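Local structure of 5-ketofructose reductase (Gluconobacter sp., 7COK) at residues A[7-16]-A[60-71]; A[122-132]-A[146-155]. The protein reduces 5-ketofructose, probably with a nicotinamide adenine dinucleotide cofactor as hydride donor, and belongs to the shikimate dehydrogenase family. All coordinates share one frame; numbering follows the deposited sequence.

Interaction 1: A[7-16]-A[60-71]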
loop_
_atom_site.group_PDB
_atom_site.type_symbol
_atom_site.label_atom_id
_atom_site.label_comp_id
_atom_site.label_asym_id
_atom_site.label_seq_id
_atom_site.Cartn_x
_atom_site.Cartn_y
_atom_site.Cartn_z
ATOM N N ARG A 7 8.819 7.843 1.059
ATOM C CA ARG A 7 8.477 6.847 0.064
ATOM C C ARG A 7 8.996 5.477 0.463
ATOM O O ARG A 7 10.195 5.202 0.320
ATOM C CB ARG A 7 9.004 7.233 -1.301
ATOM C CG ARG A 7 8.591 6.228 -2.346
ATOM C CD ARG A 7 9.342 6.437 -3.632
ATOM N NE ARG A 7 8.817 5.515 -4.631
ATOM C CZ ARG A 7 9.160 5.496 -5.920
ATOM N NH1 ARG A 7 10.033 6.362 -6.418
ATOM N NH2 ARG A 7 8.581 4.614 -6.730
ATOM N N SER A 8 8.090 4.642 0.983
ATOM C CA SER A 8 8.409 3.237 1.289
ATOM C C SER A 8 8.384 2.387 0.031
ATOM O O SER A 8 7.619 2.663 -0.886
ATOM C CB SER A 8 7.397 2.666 2.284
ATOM O OG SER A 8 7.252 3.489 3.432
ATOM N N ILE A 9 9.197 1.340 0.004
ATOM C CA ILE A 9 9.161 0.327 -1.055
ATOM C C ILE A 9 7.819 -0.391 -0.894
ATOM O O ILE A 9 7.420 -0.729 0.237
ATOM C CB ILE A 9 10.336 -0.680 -0.918
ATOM C CG1 ILE A 9 11.712 0.004 -1.091
ATOM C CG2 ILE A 9 10.128 -1.870 -1.862
ATOM C CD1 ILE A 9 12.915 -0.769 -0.569
ATOM N N LEU A 10 7.104 -0.598 -2.008
ATOM C CA LEU A 10 5.772 -1.191 -1.948
ATOM C C LEU A 10 5.772 -2.577 -2.550
ATOM O O LEU A 10 6.308 -2.802 -3.637
ATOM C CB LEU A 10 4.747 -0.311 -2.672
ATOM C CG LEU A 10 4.612 1.105 -2.076
ATOM C CD1 LEU A 10 3.702 1.949 -2.953
ATOM C CD2 LEU A 10 4.112 1.044 -0.624
ATOM N N THR A 11 5.186 -3.499 -1.796
ATOM C CA THR A 11 4.907 -4.867 -2.183
ATOM C C THR A 11 3.495 -5.157 -1.660
ATOM O O THR A 11 2.915 -4.321 -0.945
ATOM C CB THR A 11 5.917 -5.864 -1.543
ATOM O OG1 THR A 11 5.836 -5.815 -0.105
ATOM C CG2 THR A 11 7.348 -5.585 -1.978
ATOM N N GLY A 12 2.917 -6.312 -2.008
ATOM C CA GLY A 12 1.651 -6.685 -1.398
ATOM C C GLY A 12 1.076 -7.929 -2.016
ATOM O O GLY A 12 1.823 -8.755 -2.546
ATOM N N SER A 13 -0.254 -8.025 -1.974
ATOM C CA SER A 13 -0.958 -9.237 -2.384
ATOM C C SER A 13 -2.315 -8.940 -2.989
ATOM O O SER A 13 -2.986 -7.997 -2.575
ATOM C CB SER A 13 -1.129 -10.147 -1.162
ATOM O OG SER A 13 -1.984 -11.257 -1.408
ATOM N N PHE A 14 -2.689 -9.749 -3.988
ATOM C CA PHE A 14 -4.024 -9.703 -4.574
ATOM C C PHE A 14 -4.656 -11.068 -4.333
ATOM O O PHE A 14 -4.091 -12.111 -4.681
ATOM C CB PHE A 14 -3.954 -9.440 -6.079
ATOM C CG PHE A 14 -3.204 -8.202 -6.462
ATOM C CD1 PHE A 14 -3.249 -7.022 -5.670
ATOM C CD2 PHE A 14 -2.480 -8.168 -7.669
ATOM C CE1 PHE A 14 -2.560 -5.876 -6.065
ATOM C CE2 PHE A 14 -1.788 -7.013 -8.054
ATOM C CZ PHE A 14 -1.825 -5.874 -7.268
ATOM N N SER A 15 -5.828 -11.065 -3.702
ATOM C CA SER A 15 -6.561 -12.302 -3.433
ATOM C C SER A 15 -7.962 -11.920 -2.994
ATOM O O SER A 15 -8.212 -10.767 -2.660
ATOM C CB SER A 15 -5.870 -13.123 -2.335
ATOM O OG SER A 15 -5.993 -12.512 -1.075
ATOM N N THR A 16 -8.868 -12.889 -2.996
ATOM C CA THR A 16 -10.153 -12.713 -2.329
ATOM C C THR A 16 -10.687 -14.061 -1.851
ATOM O O THR A 16 -10.685 -15.020 -2.636
ATOM C CB THR A 16 -11.204 -11.941 -3.186
ATOM O OG1 THR A 16 -12.327 -11.609 -2.367
ATOM C CG2 THR A 16 -11.694 -12.700 -4.419
ATOM N N MET A 60 1.840 2.334 -9.740
ATOM C CA MET A 60 2.177 2.800 -8.397
ATOM C C MET A 60 3.595 2.433 -8.049
ATOM O O MET A 60 4.037 2.713 -6.929
ATOM C CB MET A 60 1.243 2.218 -7.341
ATOM C CG MET A 60 -0.204 2.611 -7.447
ATOM S SD MET A 60 -1.205 1.629 -6.332
ATOM C CE MET A 60 -2.851 2.033 -6.907
ATOM N N GLU A 61 4.298 1.769 -8.980
ATOM C CA GLU A 61 5.733 1.463 -8.845
ATOM C C GLU A 61 6.058 0.525 -7.667
ATOM O O GLU A 61 7.115 0.615 -7.038
ATOM C CB GLU A 61 6.581 2.755 -8.843
ATOM C CG GLU A 61 6.283 3.578 -10.109
ATOM C CD GLU A 61 7.300 4.644 -10.472
ATOM O OE1 GLU A 61 8.300 4.829 -9.749
ATOM O OE2 GLU A 61 7.082 5.293 -11.526
ATOM N N TRP A 62 5.147 -0.399 -7.380
ATOM C CA TRP A 62 5.495 -1.551 -6.560
ATOM C C TRP A 62 6.664 -2.343 -7.152
ATOM O O TRP A 62 6.900 -2.297 -8.373
ATOM C CB TRP A 62 4.293 -2.475 -6.442
ATOM C CG TRP A 62 3.055 -1.927 -5.726
ATOM C CD1 TRP A 62 2.663 -0.615 -5.599
ATOM C CD2 TRP A 62 2.026 -2.711 -5.128
ATOM N NE1 TRP A 62 1.474 -0.533 -4.909
ATOM C CE2 TRP A 62 1.041 -1.799 -4.632
ATOM C CE3 TRP A 62 1.831 -4.100 -4.947
ATOM C CZ2 TRP A 62 -0.132 -2.229 -3.966
ATOM C CZ3 TRP A 62 0.665 -4.532 -4.280
ATOM C CH2 TRP A 62 -0.306 -3.589 -3.800
ATOM N N VAL A 63 7.362 -3.091 -6.313
ATOM C CA VAL A 63 8.463 -3.931 -6.790
ATOM C C VAL A 63 8.077 -5.392 -6.918
ATOM O O VAL A 63 8.814 -6.202 -7.495
ATOM C CB VAL A 63 9.758 -3.770 -5.957
ATOM C CG1 VAL A 63 10.191 -2.301 -5.946
ATOM C CG2 VAL A 63 9.544 -4.281 -4.551
ATOM N N GLY A 64 6.915 -5.738 -6.376
ATOM C CA GLY A 64 6.431 -7.103 -6.426
ATOM C C GLY A 64 5.100 -7.259 -5.753
ATOM O O GLY A 64 4.666 -6.377 -5.018
ATOM N N PHE A 65 4.458 -8.393 -6.023
ATOM C CA PHE A 65 3.238 -8.754 -5.317
ATOM C C PHE A 65 3.017 -10.252 -5.373
ATOM O O PHE A 65 3.527 -10.898 -6.266
ATOM C CB PHE A 65 2.014 -8.005 -5.879
ATOM C CG PHE A 65 1.755 -8.231 -7.350
ATOM C CD1 PHE A 65 0.932 -9.289 -7.786
ATOM C CD2 PHE A 65 2.305 -7.363 -8.302
ATOM C CE1 PHE A 65 0.676 -9.472 -9.159
ATOM C CE2 PHE A 65 2.027 -7.532 -9.673
ATOM C CZ PHE A 65 1.225 -8.590 -10.098
ATOM N N ASN A 66 2.285 -10.779 -4.389
ATOM C CA ASN A 66 1.745 -12.143 -4.430
ATOM C C ASN A 66 0.367 -12.196 -5.004
ATOM O O ASN A 66 -0.384 -11.214 -4.947
ATOM C CB ASN A 66 1.688 -12.713 -3.010
ATOM C CG ASN A 66 3.060 -12.892 -2.409
ATOM O OD1 ASN A 66 3.322 -12.407 -1.308
ATOM N ND2 ASN A 66 3.964 -13.527 -3.152
ATOM N N CYS A 67 0.052 -13.365 -5.552
ATOM C CA CYS A 67 -1.318 -13.722 -5.894
ATOM C C CYS A 67 -1.679 -14.975 -5.135
ATOM O O CYS A 67 -0.891 -15.928 -5.066
ATOM C CB CYS A 67 -1.424 -14.030 -7.369
ATOM S SG CYS A 67 -1.272 -12.587 -8.410
ATOM N N SER A 68 -2.855 -14.953 -4.522
ATOM C CA SER A 68 -3.412 -16.143 -3.876
ATOM C C SER A 68 -4.746 -16.431 -4.552
ATOM O O SER A 68 -5.083 -15.770 -5.547
ATOM C CB SER A 68 -3.582 -15.912 -2.367
ATOM O OG SER A 68 -2.363 -15.562 -1.745
ATOM N N LEU A 69 -5.492 -17.412 -4.045
ATOM C CA LEU A 69 -6.854 -17.704 -4.503
ATOM C C LEU A 69 -7.669 -16.415 -4.652
ATOM O O LEU A 69 -7.654 -15.580 -3.738
ATOM C CB LEU A 69 -7.569 -18.629 -3.501
ATOM C CG LEU A 69 -8.966 -19.181 -3.831
ATOM C CD1 LEU A 69 -8.850 -20.392 -4.742
ATOM C CD2 LEU A 69 -9.730 -19.566 -2.576
ATOM N N PRO A 70 -8.361 -16.226 -5.778
ATOM C CA PRO A 70 -8.501 -17.190 -6.879
ATOM C C PRO A 70 -7.722 -16.756 -8.137
ATOM O O PRO A 70 -8.160 -17.017 -9.256
ATOM C CB PRO A 70 -10.013 -17.115 -7.146
ATOM C CG PRO A 70 -10.318 -15.652 -6.926
ATOM C CD PRO A 70 -9.336 -15.134 -5.894
ATOM N N HIS A 71 -6.593 -16.062 -7.946
ATOM C CA HIS A 71 -5.839 -15.433 -9.051
ATOM C C HIS A 71 -4.620 -16.162 -9.642
ATOM O O HIS A 71 -4.094 -15.720 -10.655
ATOM C CB HIS A 71 -5.411 -14.016 -8.665
ATOM C CG HIS A 71 -6.532 -13.196 -8.128
ATOM N ND1 HIS A 71 -7.758 -13.131 -8.753
ATOM C CD2 HIS A 71 -6.607 -12.374 -7.052
ATOM C CE1 HIS A 71 -8.546 -12.319 -8.071
ATOM N NE2 HIS A 71 -7.884 -11.870 -7.021
HETATM O O HOH W 1 5.745 4.248 -5.487
HETATM O O HOH W 2 8.191 0.625 -4.506
#
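Ser13 pairs with Asn66 and Phe14 with Cys67 as strands 9-15 and 64-67 run parallel, their axes 4.4 Å apart and 21° from true parallel. Gly12 O takes the N-H of Asn66, and Asn66 O takes that of Phe14. Phe14 O then accepts from Ser68 N at 3.1 Å. Flanking backbone bonds, Val63 N to Leu10 O and Thr16 N to Leu69 O, extend the pairing beyond the short strand.

Three aromatic side chains gather beside these bonds. Phe14 sets CE2 over the centre of the Phe65 ring, 3.5 Å above its plane, with the two planes 37° apart. Phe65 CG sits between its backbone N and carbonyl carbon, a torsion that lays the ring against Phe14. On another side, Phe14 CE1 meets Trp62 CZ3 obliquely at 3.9 Å. Leu10 CB stands over the five-membered ring of Trp62 in a CH-pi contact, 3.9 Å from its centroid. Trp62 CZ3 also lies 3.7 Å from Gly12 CA, and a beta carbon on Gly12 would clash with it. Replacing Trp62 with an alanine would probably open a gap beside Gly12 and leave Leu10 CB and Phe14 CE1 without their aromatic partner. Helix 50-59 packs on Trp62 and Phe65, and Met60 of the second subunit also touches Trp62.

Near the start of both segments, Arg7 NH2 forms a salt bridge with Glu61 OE1 at 3.0 Å. Arg7 is extended and meets OE1 on the anti side of the carboxylate, tilted out of its plane, with the guanidinium and carboxylate planes 45° apart. Glu61 OE2 pairs with Lys46 of the second subunit. The chemistry thus divides along the strands: an aromatic cluster lies on the sheet face that carries Phe14, with Trp62 NE1 buried there without a polar partner, and an ion network reaches into the dimer interface.

Interaction 2: A[122-132]-A[146-155]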
loop_
_atom_site.group_PDB
_atom_site.type_symbol
_atom_site.label_atom_id
_atom_site.label_comp_id
_atom_site.label_asym_id
_atom_site.label_seq_id
_atom_site.Cartn_x
_atom_site.Cartn_y
_atom_site.Cartn_z
ATOM N N PRO A 122 17.491 -33.218 -2.391
ATOM C CA PRO A 122 16.434 -33.926 -3.111
ATOM C C PRO A 122 16.939 -34.796 -4.260
ATOM O O PRO A 122 16.211 -35.681 -4.708
ATOM C CB PRO A 122 15.582 -32.789 -3.684
ATOM C CG PRO A 122 16.502 -31.622 -3.763
ATOM C CD PRO A 122 17.366 -31.752 -2.550
ATOM N N ALA A 123 18.166 -34.549 -4.729
ATOM C CA ALA A 123 18.638 -35.170 -5.966
ATOM C C ALA A 123 18.787 -36.680 -5.765
ATOM O O ALA A 123 19.390 -37.118 -4.787
ATOM C CB ALA A 123 19.949 -34.541 -6.422
ATOM N N GLY A 124 18.171 -37.456 -6.660
ATOM C CA GLY A 124 18.250 -38.915 -6.611
ATOM C C GLY A 124 17.320 -39.584 -5.614
ATOM O O GLY A 124 17.337 -40.792 -5.497
ATOM N N LYS A 125 16.518 -38.799 -4.900
ATOM C CA LYS A 125 15.649 -39.323 -3.853
ATOM C C LYS A 125 14.336 -39.881 -4.376
ATOM O O LYS A 125 13.851 -39.476 -5.439
ATOM C CB LYS A 125 15.360 -38.243 -2.787
ATOM C CG LYS A 125 16.565 -37.723 -2.006
ATOM C CD LYS A 125 17.303 -38.854 -1.306
ATOM C CE LYS A 125 17.813 -38.441 0.058
ATOM N NZ LYS A 125 18.983 -37.553 -0.098
ATOM N N ARG A 126 13.796 -40.830 -3.616
ATOM C CA ARG A 126 12.476 -41.391 -3.871
ATOM C C ARG A 126 11.495 -40.817 -2.862
ATOM O O ARG A 126 11.684 -40.903 -1.639
ATOM C CB ARG A 126 12.518 -42.911 -3.819
ATOM C CG ARG A 126 13.553 -43.461 -4.781
ATOM C CD ARG A 126 13.591 -44.974 -4.796
ATOM N NE ARG A 126 12.344 -45.575 -5.282
ATOM C CZ ARG A 126 12.040 -45.816 -6.559
ATOM N NH1 ARG A 126 10.870 -46.376 -6.845
ATOM N NH2 ARG A 126 12.880 -45.500 -7.540
ATOM N N VAL A 127 10.444 -40.199 -3.399
ATOM C CA VAL A 127 9.541 -39.342 -2.638
ATOM C C VAL A 127 8.094 -39.826 -2.739
ATOM O O VAL A 127 7.649 -40.232 -3.820
ATOM C CB VAL A 127 9.560 -37.897 -3.181
ATOM C CG1 VAL A 127 8.697 -36.973 -2.328
ATOM C CG2 VAL A 127 10.978 -37.331 -3.274
ATOM N N VAL A 128 7.367 -39.756 -1.620
ATOM C CA VAL A 128 5.917 -39.990 -1.584
ATOM C C VAL A 128 5.208 -38.713 -1.158
ATOM O O VAL A 128 5.536 -38.145 -0.099
ATOM C CB VAL A 128 5.517 -41.139 -0.626
ATOM C CG1 VAL A 128 3.998 -41.204 -0.459
ATOM C CG2 VAL A 128 6.008 -42.462 -1.168
ATOM N N ILE A 129 4.226 -38.281 -1.959
ATOM C CA ILE A 129 3.411 -37.112 -1.635
ATOM C C ILE A 129 1.993 -37.588 -1.395
ATOM O O ILE A 129 1.374 -38.214 -2.271
ATOM C CB ILE A 129 3.405 -36.083 -2.784
ATOM C CG1 ILE A 129 4.839 -35.694 -3.155
ATOM C CG2 ILE A 129 2.482 -34.895 -2.428
ATOM C CD1 ILE A 129 4.906 -34.673 -4.283
ATOM N N LEU A 130 1.492 -37.338 -0.193
ATOM C CA LEU A 130 0.095 -37.609 0.146
ATOM C C LEU A 130 -0.763 -36.436 -0.268
ATOM O O LEU A 130 -0.653 -35.348 0.304
ATOM C CB LEU A 130 -0.105 -37.885 1.649
ATOM C CG LEU A 130 0.886 -38.848 2.270
ATOM C CD1 LEU A 130 0.837 -38.718 3.786
ATOM C CD2 LEU A 130 0.681 -40.283 1.776
ATOM N N GLY A 131 -1.684 -36.692 -1.194
ATOM C CA GLY A 131 -2.613 -35.674 -1.700
ATOM C C GLY A 131 -2.212 -35.168 -3.071
ATOM O O GLY A 131 -1.034 -35.239 -3.432
ATOM N N ALA A 132 -3.188 -34.665 -3.828
ATOM C CA ALA A 132 -2.980 -34.201 -5.203
ATOM C C ALA A 132 -3.397 -32.739 -5.524
ATOM O O ALA A 132 -3.620 -32.393 -6.697
ATOM C CB ALA A 132 -3.654 -35.171 -6.172
ATOM N N ALA A 146 14.635 -30.313 -9.172
ATOM C CA ALA A 146 15.789 -30.367 -8.296
ATOM C C ALA A 146 16.488 -31.731 -8.303
ATOM O O ALA A 146 17.360 -31.984 -7.450
ATOM C CB ALA A 146 15.377 -30.000 -6.888
ATOM N N GLY A 147 16.059 -32.617 -9.204
ATOM C CA GLY A 147 16.742 -33.883 -9.434
ATOM C C GLY A 147 16.239 -35.114 -8.718
ATOM O O GLY A 147 16.919 -36.147 -8.739
ATOM N N ALA A 148 15.049 -35.059 -8.102
ATOM C CA ALA A 148 14.491 -36.274 -7.488
ATOM C C ALA A 148 14.349 -37.403 -8.512
ATOM O O ALA A 148 14.073 -37.156 -9.690
ATOM C CB ALA A 148 13.168 -35.992 -6.791
ATOM N N ALA A 149 14.563 -38.632 -8.065
ATOM C CA ALA A 149 14.515 -39.779 -8.989
ATOM C C ALA A 149 13.092 -40.270 -9.273
ATOM O O ALA A 149 12.749 -40.608 -10.423
ATOM C CB ALA A 149 15.388 -40.916 -8.473
ATOM N N HIS A 150 12.267 -40.291 -8.233
ATOM C CA HIS A 150 10.983 -40.965 -8.285
ATOM C C HIS A 150 9.998 -40.308 -7.343
ATOM O O HIS A 150 10.316 -40.071 -6.173
ATOM C CB HIS A 150 11.148 -42.450 -7.920
ATOM C CG HIS A 150 9.956 -43.278 -8.261
ATOM N ND1 HIS A 150 8.852 -43.353 -7.444
ATOM C CD2 HIS A 150 9.675 -44.038 -9.349
ATOM C CE1 HIS A 150 7.938 -44.121 -8.012
ATOM N NE2 HIS A 150 8.418 -44.560 -9.161
ATOM N N ILE A 151 8.817 -39.997 -7.875
ATOM C CA ILE A 151 7.793 -39.304 -7.101
ATOM C C ILE A 151 6.492 -40.062 -7.236
ATOM O O ILE A 151 5.983 -40.237 -8.347
ATOM C CB ILE A 151 7.619 -37.818 -7.513
ATOM C CG1 ILE A 151 8.936 -37.050 -7.350
ATOM C CG2 ILE A 151 6.543 -37.137 -6.651
ATOM C CD1 ILE A 151 9.018 -35.748 -8.129
ATOM N N THR A 152 5.959 -40.472 -6.096
ATOM C CA THR A 152 4.693 -41.215 -6.023
ATOM C C THR A 152 3.676 -40.252 -5.431
ATOM O O THR A 152 3.932 -39.673 -4.368
ATOM C CB THR A 152 4.793 -42.492 -5.147
ATOM O OG1 THR A 152 5.760 -43.393 -5.692
ATOM C CG2 THR A 152 3.435 -43.229 -5.095
ATOM N N ILE A 153 2.552 -40.059 -6.122
ATOM C CA ILE A 153 1.490 -39.175 -5.654
ATOM C C ILE A 153 0.312 -40.061 -5.269
ATOM O O ILE A 153 -0.101 -40.906 -6.059
ATOM C CB ILE A 153 1.083 -38.111 -6.705
ATOM C CG1 ILE A 153 2.312 -37.303 -7.151
ATOM C CG2 ILE A 153 0.065 -37.158 -6.112
ATOM C CD1 ILE A 153 3.028 -37.849 -8.371
ATOM N N VAL A 154 -0.155 -39.910 -4.038
ATOM C CA VAL A 154 -1.160 -40.792 -3.423
ATOM C C VAL A 154 -2.408 -39.955 -3.178
ATOM O O VAL A 154 -2.369 -38.879 -2.572
ATOM C CB VAL A 154 -0.636 -41.460 -2.101
ATOM C CG1 VAL A 154 -1.606 -42.505 -1.567
ATOM C CG2 VAL A 154 0.693 -42.148 -2.328
ATOM N N ASN A 155 -3.529 -40.405 -3.739
ATOM C CA ASN A 155 -4.768 -39.649 -3.627
ATOM C C ASN A 155 -5.962 -40.589 -3.709
ATOM O O ASN A 155 -5.914 -41.584 -4.421
ATOM C CB ASN A 155 -4.847 -38.621 -4.769
ATOM C CG ASN A 155 -5.762 -37.448 -4.447
ATOM O OD1 ASN A 155 -5.619 -36.782 -3.423
ATOM N ND2 ASN A 155 -6.718 -37.184 -5.343
HETATM O O HOH W 3 8.317 -42.732 -4.867
#
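Arg126 folds over His150 where strands 126-130 and 150-155 begin. From Arg126 CB the chain passes to CG, 4.1 Å from His150 CB. It continues extended to CD, then bends (chi3 64°) and turns the guanidinium back over the imidazole. CZ lies 3.7 Å from His150 CG. NH2 reaches His150 CB at 3.5 Å, and NH1 sits 3.5 Å above the ring plane, over its centre. The two flat groups stack with their planes 23° apart. At the edge of the imidazole, a water joins ND1 to Thr152 OG1 and to Val127 O.

The backbones form a regular parallel ladder. Val127 N and Ile129 N donate to His150 O and Thr152 O, while Thr152 N and Val154 N donate to Val127 O and Ile129 O. On the face of Val127 and Ile129, Ile129 CD1 meets Ile151 CG2 at 3.8 Å, and helix 134-145 packs there. On the other face, Val128 CG1 touches Val154 CG2. Gly131 N closes the ladder on Val154 O at 2.7 Å. Strand, helix and parallel strand form the beta-alpha-beta unit of a Rossmann fold, and Gly131 fits its glycine-rich turn, which in relatives binds the dinucleotide.

Interaction 1 comes first along the chain and closes before interaction 2 opens. Their centres lie 32 Å apart, on opposite sides of the chain's centre, and their nearest atoms are about 13 Å apart. They share no sheet. Interaction 1 joins neighbouring strands of the mixed sheet in the N-terminal region, which probably binds the substrate, as in shikimate dehydrogenases. Interaction 2 joins neighbouring strands of the parallel, Rossmann-type sheet. Helix 248-264, from late in the chain, packs on interaction 1. The second subunit touches interaction 1 alone. This two-part layout fits the shikimate dehydrogenase family, where substrate and dinucleotide meet in the cleft between the domains, and probably here too.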